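Local structure of aminopeptidase-like protein (Chaetomium thermophilum, 5JM6) at residues V85-R90 and T94-P99; Q77-A82 and I112-V117; P289-G294 and S486-T491. The protein probably acts as a zinc-dependent aminopeptidase of the M18 family, forming dodecamers, and is linked to the Cvt pathway of selective autophagy. All coordinates share one frame; numbering follows the deposited sequence.

Contact 1 of 3, residues V85-R90 and T94-P99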
ATOM      1  N   VAL A  85     -37.563  52.668  19.744  1.00 27.41           N
ATOM      2  CA  VAL A  85     -38.793  52.074  20.252  1.00 26.07           C
ATOM      3  C   VAL A  85     -38.885  50.617  19.811  1.00 30.22           C
ATOM      4  O   VAL A  85     -38.664  50.306  18.644  1.00 30.68           O
ATOM      5  CB  VAL A  85     -40.032  52.851  19.761  1.00 26.13           C
ATOM      6  CG1 VAL A  85     -41.313  52.120  20.128  1.00 17.59           C
ATOM      7  CG2 VAL A  85     -40.030  54.263  20.323  1.00 23.43           C
ATOM      8  N   GLU A  86     -39.199  49.723  20.743  1.00 28.20           N
ATOM      9  CA  GLU A  86     -39.295  48.302  20.425  1.00 29.14           C
ATOM     10  C   GLU A  86     -40.647  47.956  19.818  1.00 32.45           C
ATOM     11  O   GLU A  86     -41.686  48.369  20.332  1.00 33.89           O
ATOM     12  CB  GLU A  86     -39.062  47.450  21.674  1.00 29.78           C
ATOM     13  CG  GLU A  86     -39.290  45.964  21.443  1.00 33.50           C
ATOM     14  CD  GLU A  86     -38.846  45.103  22.609  1.00 37.89           C
ATOM     15  OE1 GLU A  86     -38.789  43.866  22.441  1.00 53.14           O
ATOM     16  OE2 GLU A  86     -38.556  45.656  23.691  1.00 42.85           O
ATOM     17  N   LEU A  87     -40.636  47.197  18.725  1.00 33.83           N
ATOM     18  CA  LEU A  87     -41.882  46.742  18.124  1.00 32.77           C
ATOM     19  C   LEU A  87     -42.085  45.253  18.384  1.00 35.00           C
ATOM     20  O   LEU A  87     -41.487  44.414  17.709  1.00 32.88           O
ATOM     21  CB  LEU A  87     -41.874  47.026  16.620  1.00 34.17           C
ATOM     22  CG  LEU A  87     -41.735  48.498  16.229  1.00 33.71           C
ATOM     23  CD1 LEU A  87     -41.450  48.651  14.743  1.00 30.70           C
ATOM     24  CD2 LEU A  87     -42.990  49.257  16.609  1.00 34.28           C
ATOM     25  N   PRO A  88     -42.961  44.921  19.345  1.00 34.20           N
ATOM     26  CA  PRO A  88     -43.231  43.519  19.682  1.00 36.25           C
ATOM     27  C   PRO A  88     -44.005  42.831  18.569  1.00 36.05           C
ATOM     28  O   PRO A  88     -44.976  43.398  18.069  1.00 34.65           O
ATOM     29  CB  PRO A  88     -44.070  43.615  20.963  1.00 36.50           C
ATOM     30  CG  PRO A  88     -43.832  45.000  21.485  1.00 37.46           C
ATOM     31  CD  PRO A  88     -43.637  45.844  20.269  1.00 33.44           C
ATOM     32  N   ALA A  89     -43.589  41.625  18.197  1.00 30.12           N
ATOM     33  CA  ALA A  89     -44.190  40.939  17.060  1.00 35.75           C
ATOM     34  C   ALA A  89     -45.687  40.705  17.249  1.00 37.36           C
ATOM     35  O   ALA A  89     -46.456  40.796  16.295  1.00 35.74           O
ATOM     36  CB  ALA A  89     -43.479  39.618  16.806  1.00 28.06           C
ATOM     37  N   ARG A  90     -46.105  40.423  18.479  1.00 34.50           N
ATOM     38  CA  ARG A  90     -47.499  40.073  18.727  1.00 37.91           C
ATOM     39  C   ARG A  90     -48.448  41.270  18.641  1.00 34.39           C
ATOM     40  O   ARG A  90     -49.651  41.090  18.468  1.00 33.64           O
ATOM     41  CB  ARG A  90     -47.644  39.399  20.091  1.00 35.71           C
ATOM     42  CG  ARG A  90     -47.041  38.007  20.154  1.00 38.11           C
ATOM     43  CD  ARG A  90     -47.103  37.447  21.562  1.00 31.20           C
ATOM     44  NE  ARG A  90     -46.642  36.065  21.620  1.00 34.60           N
ATOM     45  CZ  ARG A  90     -47.347  35.067  22.142  1.00 39.33           C
ATOM     46  NH1 ARG A  90     -48.546  35.299  22.657  1.00 38.22           N
ATOM     47  NH2 ARG A  90     -46.850  33.836  22.154  1.00 41.93           N
ATOM     48  N   THR A  94     -49.480  48.730  12.624  1.00 44.11           N
ATOM     49  CA  THR A  94     -49.977  49.455  11.453  1.00 47.89           C
ATOM     50  C   THR A  94     -50.352  50.903  11.764  1.00 45.08           C
ATOM     51  O   THR A  94     -50.501  51.714  10.851  1.00 51.91           O
ATOM     52  CB  THR A  94     -51.188  48.744  10.812  1.00 39.60           C
ATOM     53  OG1 THR A  94     -52.124  48.364  11.827  1.00 55.65           O
ATOM     54  CG2 THR A  94     -50.735  47.501  10.056  1.00 38.44           C
ATOM     55  N   GLY A  95     -50.531  51.225  13.041  1.00 38.69           N
ATOM     56  CA  GLY A  95     -50.636  52.615  13.439  1.00 53.07           C
ATOM     57  C   GLY A  95     -49.318  53.371  13.569  1.00 53.30           C
ATOM     58  O   GLY A  95     -49.128  54.410  12.938  1.00 43.05           O
ATOM     59  N   LYS A  96     -48.382  52.787  14.319  1.00 54.38           N
ATOM     60  CA  LYS A  96     -47.290  53.513  14.994  1.00 47.20           C
ATOM     61  C   LYS A  96     -46.180  54.192  14.219  1.00 50.15           C
ATOM     62  O   LYS A  96     -45.476  55.036  14.774  1.00 48.73           O
ATOM     63  CB  LYS A  96     -46.517  52.579  15.910  1.00 49.58           C
ATOM     64  CG  LYS A  96     -47.243  51.596  16.744  1.00 56.37           C
ATOM     65  CD  LYS A  96     -46.230  51.238  17.812  1.00 62.93           C
ATOM     66  CE  LYS A  96     -46.180  49.775  18.129  1.00 62.05           C
ATOM     67  NZ  LYS A  96     -47.023  49.566  19.312  1.00 63.31           N
ATOM     68  N   LEU A  97     -45.915  53.756  13.001  1.00 46.23           N
ATOM     69  CA  LEU A  97     -44.631  54.109  12.425  1.00 39.44           C
ATOM     70  C   LEU A  97     -44.707  55.448  11.718  1.00 37.60           C
ATOM     71  O   LEU A  97     -45.659  55.742  10.995  1.00 44.83           O
ATOM     72  CB  LEU A  97     -44.138  53.005  11.495  1.00 41.23           C
ATOM     73  CG  LEU A  97     -43.968  51.631  12.153  1.00 38.53           C
ATOM     74  CD1 LEU A  97     -43.283  50.674  11.195  1.00 33.52           C
ATOM     75  CD2 LEU A  97     -43.202  51.721  13.469  1.00 38.61           C
ATOM     76  N   VAL A  98     -43.686  56.261  11.954  1.00 35.66           N
ATOM     77  CA  VAL A  98     -43.714  57.666  11.598  1.00 36.17           C
ATOM     78  C   VAL A  98     -42.345  58.043  11.039  1.00 38.24           C
ATOM     79  O   VAL A  98     -41.330  57.483  11.460  1.00 36.49           O
ATOM     80  CB  VAL A  98     -44.091  58.531  12.838  1.00 39.52           C
ATOM     81  CG1 VAL A  98     -42.894  58.720  13.769  1.00 31.17           C
ATOM     82  CG2 VAL A  98     -44.685  59.868  12.429  1.00 42.83           C
ATOM     83  N   PRO A  99     -42.309  58.953  10.051  1.00 36.70           N
ATOM     84  CA  PRO A  99     -41.013  59.416   9.545  1.00 38.20           C
ATOM     85  C   PRO A  99     -40.154  60.002  10.659  1.00 38.23           C
ATOM     86  O   PRO A  99     -40.678  60.654  11.562  1.00 36.49           O
ATOM     87  CB  PRO A  99     -41.395  60.487   8.523  1.00 31.96           C
ATOM     88  CG  PRO A  99     -42.758  60.108   8.075  1.00 27.50           C
ATOM     89  CD  PRO A  99     -43.433  59.484   9.260  1.00 31.08           C
TER

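Contact 2 of 3, residues Q77-A82 and I112-V117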
ATOM      1  N   GLN A  77     -30.007  47.447  24.925  1.00 34.44           N
ATOM      2  CA  GLN A  77     -29.821  48.509  25.912  1.00 36.08           C
ATOM      3  C   GLN A  77     -29.273  49.790  25.289  1.00 37.88           C
ATOM      4  O   GLN A  77     -29.596  50.885  25.743  1.00 41.35           O
ATOM      5  CB  GLN A  77     -28.893  48.056  27.042  1.00 41.97           C
ATOM      6  CG  GLN A  77     -29.413  46.897  27.874  1.00 48.78           C
ATOM      7  CD  GLN A  77     -28.481  46.550  29.019  1.00 55.20           C
ATOM      8  OE1 GLN A  77     -27.507  47.259  29.277  1.00 58.96           O
ATOM      9  NE2 GLN A  77     -28.772  45.455  29.712  1.00 58.43           N
ATOM     10  N   LYS A  78     -28.444  49.669  24.260  1.00 36.66           N
ATOM     11  CA  LYS A  78     -27.913  50.863  23.616  1.00 34.04           C
ATOM     12  C   LYS A  78     -28.951  51.490  22.686  1.00 39.18           C
ATOM     13  O   LYS A  78     -29.024  52.712  22.569  1.00 40.27           O
ATOM     14  CB  LYS A  78     -26.623  50.547  22.859  1.00 39.10           C
ATOM     15  CG  LYS A  78     -25.533  49.972  23.751  1.00 37.12           C
ATOM     16  CD  LYS A  78     -24.150  50.287  23.212  1.00 36.01           C
ATOM     17  CE  LYS A  78     -23.192  50.638  24.337  1.00 41.17           C
ATOM     18  NZ  LYS A  78     -21.848  51.007  23.814  1.00 48.01           N
ATOM     19  N   LEU A  79     -29.764  50.657  22.040  1.00 39.40           N
ATOM     20  CA  LEU A  79     -30.843  51.171  21.202  1.00 35.33           C
ATOM     21  C   LEU A  79     -31.871  51.923  22.043  1.00 35.63           C
ATOM     22  O   LEU A  79     -32.369  52.970  21.633  1.00 33.54           O
ATOM     23  CB  LEU A  79     -31.522  50.042  20.425  1.00 33.34           C
ATOM     24  CG  LEU A  79     -30.740  49.419  19.267  1.00 32.10           C
ATOM     25  CD1 LEU A  79     -31.481  48.210  18.729  1.00 29.37           C
ATOM     26  CD2 LEU A  79     -30.487  50.435  18.163  1.00 28.79           C
ATOM     27  N   LEU A  80     -32.180  51.396  23.224  1.00 36.13           N
ATOM     28  CA  LEU A  80     -33.144  52.043  24.106  1.00 39.20           C
ATOM     29  C   LEU A  80     -32.592  53.349  24.677  1.00 41.98           C
ATOM     30  O   LEU A  80     -33.333  54.314  24.859  1.00 45.19           O
ATOM     31  CB  LEU A  80     -33.558  51.100  25.238  1.00 38.11           C
ATOM     32  CG  LEU A  80     -34.509  49.966  24.842  1.00 32.47           C
ATOM     33  CD1 LEU A  80     -34.604  48.927  25.946  1.00 29.90           C
ATOM     34  CD2 LEU A  80     -35.887  50.511  24.505  1.00 31.45           C
ATOM     35  N   LYS A  81     -31.291  53.385  24.946  1.00 40.87           N
ATOM     36  CA  LYS A  81     -30.672  54.588  25.489  1.00 40.23           C
ATOM     37  C   LYS A  81     -30.557  55.680  24.428  1.00 40.35           C
ATOM     38  O   LYS A  81     -30.467  56.864  24.753  1.00 40.56           O
ATOM     39  CB  LYS A  81     -29.299  54.263  26.078  1.00 45.17           C
ATOM     40  CG  LYS A  81     -29.368  53.513  27.400  1.00 50.44           C
ATOM     41  CD  LYS A  81     -28.012  52.954  27.798  1.00 55.26           C
ATOM     42  CE  LYS A  81     -28.149  51.944  28.928  1.00 64.67           C
ATOM     43  NZ  LYS A  81     -26.848  51.304  29.270  1.00 63.79           N
ATOM     44  N   ALA A  82     -30.575  55.273  23.161  1.00 40.51           N
ATOM     45  CA  ALA A  82     -30.510  56.210  22.044  1.00 35.51           C
ATOM     46  C   ALA A  82     -31.899  56.638  21.569  1.00 43.35           C
ATOM     47  O   ALA A  82     -32.024  57.412  20.620  1.00 35.27           O
ATOM     48  CB  ALA A  82     -29.728  55.599  20.891  1.00 36.54           C
ATOM     49  N   ILE A 112     -31.968  40.320  16.167  1.00 34.72           N
ATOM     50  CA  ILE A 112     -32.466  41.679  16.297  1.00 34.84           C
ATOM     51  C   ILE A 112     -32.338  42.470  14.997  1.00 30.46           C
ATOM     52  O   ILE A 112     -31.344  42.362  14.276  1.00 32.41           O
ATOM     53  CB  ILE A 112     -31.742  42.421  17.448  1.00 35.48           C
ATOM     54  CG1 ILE A 112     -32.331  43.818  17.651  1.00 29.63           C
ATOM     55  CG2 ILE A 112     -30.238  42.479  17.207  1.00 34.45           C
ATOM     56  CD1 ILE A 112     -31.775  44.533  18.854  1.00 34.94           C
ATOM     57  N   ILE A 113     -33.374  43.248  14.703  1.00 30.74           N
ATOM     58  CA  ILE A 113     -33.403  44.130  13.545  1.00 28.98           C
ATOM     59  C   ILE A 113     -33.711  45.546  14.005  1.00 29.97           C
ATOM     60  O   ILE A 113     -34.765  45.794  14.583  1.00 32.80           O
ATOM     61  CB  ILE A 113     -34.459  43.685  12.517  1.00 25.98           C
ATOM     62  CG1 ILE A 113     -34.106  42.311  11.945  1.00 22.83           C
ATOM     63  CG2 ILE A 113     -34.598  44.716  11.405  1.00 25.69           C
ATOM     64  CD1 ILE A 113     -35.212  41.701  11.118  1.00 23.81           C
ATOM     65  N   ALA A 114     -32.788  46.469  13.755  1.00 29.14           N
ATOM     66  CA  ALA A 114     -32.977  47.866  14.132  1.00 24.46           C
ATOM     67  C   ALA A 114     -32.962  48.754  12.897  1.00 30.12           C
ATOM     68  O   ALA A 114     -32.194  48.514  11.964  1.00 33.55           O
ATOM     69  CB  ALA A 114     -31.903  48.303  15.114  1.00 24.45           C
ATOM     70  N   PHE A 115     -33.810  49.776  12.884  1.00 29.08           N
ATOM     71  CA  PHE A 115     -33.889  50.658  11.728  1.00 29.13           C
ATOM     72  C   PHE A 115     -34.358  52.066  12.076  1.00 31.80           C
ATOM     73  O   PHE A 115     -35.035  52.280  13.084  1.00 30.12           O
ATOM     74  CB  PHE A 115     -34.810  50.053  10.659  1.00 26.54           C
ATOM     75  CG  PHE A 115     -36.234  49.864  11.110  1.00 28.30           C
ATOM     76  CD1 PHE A 115     -36.601  48.749  11.846  1.00 30.10           C
ATOM     77  CD2 PHE A 115     -37.208  50.794  10.784  1.00 31.13           C
ATOM     78  CE1 PHE A 115     -37.910  48.570  12.258  1.00 29.59           C
ATOM     79  CE2 PHE A 115     -38.520  50.621  11.192  1.00 29.23           C
ATOM     80  CZ  PHE A 115     -38.870  49.509  11.932  1.00 28.96           C
ATOM     81  N   THR A 116     -33.974  53.023  11.236  1.00 32.08           N
ATOM     82  CA  THR A 116     -34.469  54.390  11.329  1.00 32.12           C
ATOM     83  C   THR A 116     -35.187  54.763  10.042  1.00 29.68           C
ATOM     84  O   THR A 116     -34.735  54.429   8.946  1.00 29.58           O
ATOM     85  CB  THR A 116     -33.342  55.408  11.580  1.00 31.84           C
ATOM     86  OG1 THR A 116     -32.580  55.587  10.380  1.00 35.65           O
ATOM     87  CG2 THR A 116     -32.432  54.937  12.697  1.00 32.48           C
ATOM     88  N   VAL A 117     -36.307  55.459  10.185  1.00 35.53           N
ATOM     89  CA  VAL A 117     -37.100  55.893   9.046  1.00 34.24           C
ATOM     90  C   VAL A 117     -36.768  57.344   8.718  1.00 37.90           C
ATOM     91  O   VAL A 117     -36.917  58.217   9.568  1.00 42.97           O
ATOM     92  CB  VAL A 117     -38.607  55.757   9.332  1.00 31.91           C
ATOM     93  CG1 VAL A 117     -39.418  56.006   8.072  1.00 34.03           C
ATOM     94  CG2 VAL A 117     -38.913  54.383   9.918  1.00 30.35           C
TER

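Contact 3 of 3, residues P289-G294 and S486-T491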
ATOM      1  N   PRO A 289      -9.812  37.884  28.387  1.00 36.65           N
ATOM      2  CA  PRO A 289     -10.342  39.133  27.833  1.00 30.66           C
ATOM      3  C   PRO A 289      -9.796  39.430  26.447  1.00 35.21           C
ATOM      4  O   PRO A 289      -8.712  38.970  26.089  1.00 37.02           O
ATOM      5  CB  PRO A 289      -9.866  40.200  28.826  1.00 28.19           C
ATOM      6  CG  PRO A 289      -9.534  39.463  30.067  1.00 27.24           C
ATOM      7  CD  PRO A 289      -9.073  38.106  29.640  1.00 34.24           C
ATOM      8  N   ALA A 290     -10.561  40.191  25.674  1.00 37.37           N
ATOM      9  CA  ALA A 290     -10.051  40.774  24.447  1.00 33.94           C
ATOM     10  C   ALA A 290      -8.989  41.801  24.807  1.00 36.37           C
ATOM     11  O   ALA A 290      -9.064  42.440  25.857  1.00 36.94           O
ATOM     12  CB  ALA A 290     -11.170  41.413  23.650  1.00 31.35           C
ATOM     13  N   THR A 291      -8.002  41.961  23.938  1.00 32.45           N
ATOM     14  CA  THR A 291      -6.894  42.859  24.220  1.00 32.12           C
ATOM     15  C   THR A 291      -6.303  43.430  22.946  1.00 30.88           C
ATOM     16  O   THR A 291      -6.581  42.955  21.847  1.00 32.66           O
ATOM     17  CB  THR A 291      -5.774  42.151  25.002  1.00 34.72           C
ATOM     18  OG1 THR A 291      -4.742  43.093  25.316  1.00 42.04           O
ATOM     19  CG2 THR A 291      -5.186  41.021  24.173  1.00 34.33           C
ATOM     20  N   VAL A 292      -5.490  44.467  23.103  1.00 27.93           N
ATOM     21  CA  VAL A 292      -4.683  44.955  22.001  1.00 32.22           C
ATOM     22  C   VAL A 292      -3.279  44.398  22.174  1.00 37.27           C
ATOM     23  O   VAL A 292      -2.836  44.141  23.295  1.00 29.81           O
ATOM     24  CB  VAL A 292      -4.652  46.490  21.925  1.00 25.46           C
ATOM     25  CG1 VAL A 292      -6.032  47.026  21.585  1.00 29.12           C
ATOM     26  CG2 VAL A 292      -4.147  47.080  23.229  1.00 26.64           C
ATOM     27  N   GLY A 293      -2.602  44.159  21.058  1.00 32.73           N
ATOM     28  CA  GLY A 293      -1.315  43.495  21.095  1.00 34.25           C
ATOM     29  C   GLY A 293      -0.396  43.867  19.952  1.00 34.58           C
ATOM     30  O   GLY A 293      -0.770  44.612  19.046  1.00 33.09           O
ATOM     31  N   GLY A 294       0.815  43.326  19.995  1.00 36.43           N
ATOM     32  CA  GLY A 294       1.845  43.688  19.044  1.00 36.36           C
ATOM     33  C   GLY A 294       2.731  44.763  19.636  1.00 36.59           C
ATOM     34  O   GLY A 294       2.367  45.398  20.628  1.00 37.36           O
ATOM     35  N   SER A 486     -10.956  30.136  15.007  1.00 40.65           N
ATOM     36  CA  SER A 486     -10.186  29.822  16.208  1.00 40.18           C
ATOM     37  C   SER A 486     -10.951  30.247  17.456  1.00 38.36           C
ATOM     38  O   SER A 486     -11.827  31.111  17.394  1.00 43.85           O
ATOM     39  CB  SER A 486      -8.820  30.504  16.195  1.00 36.18           C
ATOM     40  OG  SER A 486      -8.199  30.396  17.466  1.00 36.67           O
ATOM     41  N   ILE A 487     -10.612  29.648  18.592  1.00 37.53           N
ATOM     42  CA  ILE A 487     -11.187  30.084  19.854  1.00 33.36           C
ATOM     43  C   ILE A 487     -10.657  31.475  20.197  1.00 35.53           C
ATOM     44  O   ILE A 487     -11.257  32.191  20.996  1.00 37.17           O
ATOM     45  CB  ILE A 487     -10.878  29.102  21.008  1.00 37.92           C
ATOM     46  CG1 ILE A 487     -11.847  29.317  22.172  1.00 35.20           C
ATOM     47  CG2 ILE A 487      -9.438  29.244  21.478  1.00 35.29           C
ATOM     48  CD1 ILE A 487     -11.600  28.400  23.346  1.00 34.48           C
ATOM     49  N   ARG A 488      -9.504  31.831  19.634  1.00 35.16           N
ATOM     50  CA  ARG A 488      -8.987  33.191  19.742  1.00 37.74           C
ATOM     51  C   ARG A 488      -8.344  33.656  18.429  1.00 35.12           C
ATOM     52  O   ARG A 488      -7.302  33.138  18.026  1.00 36.30           O
ATOM     53  CB  ARG A 488      -7.985  33.263  20.895  1.00 36.16           C
ATOM     54  CG  ARG A 488      -7.587  34.664  21.307  1.00 32.86           C
ATOM     55  CD  ARG A 488      -6.823  34.637  22.622  1.00 35.30           C
ATOM     56  NE  ARG A 488      -6.434  35.975  23.058  1.00 38.90           N
ATOM     57  CZ  ARG A 488      -7.123  36.713  23.924  1.00 36.79           C
ATOM     58  NH1 ARG A 488      -8.245  36.245  24.456  1.00 38.00           N
ATOM     59  NH2 ARG A 488      -6.689  37.920  24.259  1.00 32.83           N
ATOM     60  N   ALA A 489      -8.943  34.662  17.798  1.00 36.94           N
ATOM     61  CA  ALA A 489      -8.486  35.178  16.506  1.00 30.94           C
ATOM     62  C   ALA A 489      -7.815  36.542  16.651  1.00 32.67           C
ATOM     63  O   ALA A 489      -7.583  37.012  17.765  1.00 35.33           O
ATOM     64  CB  ALA A 489      -9.649  35.260  15.528  1.00 29.06           C
ATOM     65  N   MET A 490      -7.481  37.162  15.521  1.00 32.52           N
ATOM     66  CA  MET A 490      -6.881  38.493  15.529  1.00 33.13           C
ATOM     67  C   MET A 490      -7.269  39.327  14.308  1.00 35.88           C
ATOM     68  O   MET A 490      -7.398  38.803  13.202  1.00 39.82           O
ATOM     69  CB  MET A 490      -5.355  38.384  15.609  1.00 30.26           C
ATOM     70  CG  MET A 490      -4.736  37.571  14.481  1.00 36.08           C
ATOM     71  SD  MET A 490      -2.935  37.497  14.530  1.00 42.58           S
ATOM     72  CE  MET A 490      -2.499  39.136  13.965  1.00 40.94           C
ATOM     73  N   THR A 491      -7.472  40.623  14.527  1.00 30.07           N
ATOM     74  CA  THR A 491      -7.506  41.604  13.445  1.00 33.31           C
ATOM     75  C   THR A 491      -6.684  42.810  13.873  1.00 33.39           C
ATOM     76  O   THR A 491      -6.113  42.824  14.964  1.00 37.02           O
ATOM     77  CB  THR A 491      -8.937  42.073  13.081  1.00 33.41           C
ATOM     78  OG1 THR A 491      -9.468  42.886  14.134  1.00 34.52           O
ATOM     79  CG2 THR A 491      -9.854  40.893  12.838  1.00 39.28           C
TER

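Contact 1 of 3, residues V85-R90 and T94-P99
Leu87 accepts a hydrogen bond from Thr105 OG1 at its carbonyl O, while its side chain reaches into the loop across this contact. It stands just past strand 85-86, the outermost strand, within this chain, of the large mixed sheet, where the chain starts its crossover connection to the parallel neighbour 102-107. Lys96 and Leu97 sit on the far limb of that connection. The backbones stay well apart, 9.2 Å between Leu87 CA and Lys96 CA, so the junction is made by side chains and is purely apolar.

CD1 of Leu87 meets Leu97, whereas CD2 meets Lys96 as well as Leu97. Leu87 CD2 lies 3.6 Å from Lys96 CE, the two side chains sliding past each other in opposite directions. The bend of Lys96 at chi3 (-138°) sets CE against that methyl, while the residue as a whole remains exposed. The other partner is buried: Leu97 is covered by helix 353-368 through Ile361, Ser364 and Phe365, and Tyr103 touches both leucines. Farther along the loop the connection reaches a second subunit, where Arg90 forms a salt bridge with Asp514 of that neighbouring chain.

Leu87 and Leu97 both hold CG anti to the carbonyl carbon and reach for one another tip to tip, with Leu97 CD2 set 3.8 Å from Leu87 CD1 and 4.0 Å from Leu87 CD2.

Contact 2 of 3, residues Q77-A82 and I112-V117
The last turn of helix 68-81 lies over strand 111-117, Leu79 and Ala114 forming the closest backbone pair with their CA atoms 8.1 Å apart. The turn is still regular at Lys81, whose N bonds to Gln77 O at 3.1 Å, but Ala82 N makes only weak bonds, to the carbonyls of Lys78 and Leu79, as the helix runs out.

Leu79 carries the whole contact from the helix side. Its CD1 methyl drops between two residues of the strand, 3.6 Å from Ala114 CB and 3.7 Å from Ile112 CD1. The second methyl, CD2, leans on the same alanine, with Ala114 CB 4.0 Å away. With Ile112 the approach is different: the two side chains meet tip to tip. Ile112 is stretched out, CG1 anti to the backbone N (chi1 -176°) and chi2 also near 180°, which carries CD1 up from the sheet to the leucine. The small alanine lets the helix residue settle close to the strand.

The side chain of the zinc ligand His133 is about 11 Å from that of Ile112. Phe104 of the adjoining strand and Phe315 and Leu319 of helix 305-320 also touch Leu79. On the reverse face of strand 111-117, Ile113 and Phe115 pack against helix 353-368. Helices on both faces of a mixed central sheet make this the alpha/beta/alpha sandwich of a zinc exopeptidase.

Contact 3 of 3, residues P289-G294 and S486-T491
Arg488 reaches across to Pro289 and grips a single carbonyl oxygen end-on with two nitrogens. This is the tight part of the contact. NH2 is 2.9 Å from Pro289 O and points at it fairly straight (157°), lying in the carbonyl plane. NH1, at 3.2 Å from Pro289 O, makes a more bent bond (140°) and comes from above that plane. The oxygen itself lies in the guanidinium plane, as does Thr291 CG2, which meets the group at its edge, 3.4 Å from Arg488 NH2. The arginine gets there by full extension: CG is anti to the backbone N (chi1 -168°) and the chain runs straight out to NE.

Its strongest polar partner belongs to another chain, Asp173 of the third subunit, which forms a salt bridge with NH2. Cutting Arg488 back to an alanine would probably leave Pro289 O short of two donors and Asp173 of the third subunit without this positive partner. At its base Arg488 N bonds to Ser486 OG at 2.9 Å, an ST turn.

The loose side is the ring of Pro289, an exposed residue whose CB points away from segment 486-491; only its carbonyl takes a close part. Strands 291-293 and 489-492 are the outer members of a three-stranded antiparallel sheet, so Arg488 spans the middle strand 299-302, touching Phe301, while helix 55-64 packs against Pro289 and Ala290 through Thr63 and Leu59.

Of the contacting segments, the end of helix 68-81 comes first, and contact 2 closes the loop from this last turn to strand 111-117. Contact 1 falls wholly within that loop, closing the short excursion between strand 85-86 and strand 102-107. The two are neighbours in space as well, with centres 12 Å apart, and they touch where Leu87 CD1 meets Phe115 CZ at 3.9 Å. Contact 2 ties helix 68-81 to the large mixed sheet; contact 1 holds together the connection beside it, on the side of helix 353-368. Contact 3 opens much later, after both have closed, and spans nearly two hundred residues to join the chain at the starts of the outer strands of a small separate sheet, about 39 Å from contact 1 between centres.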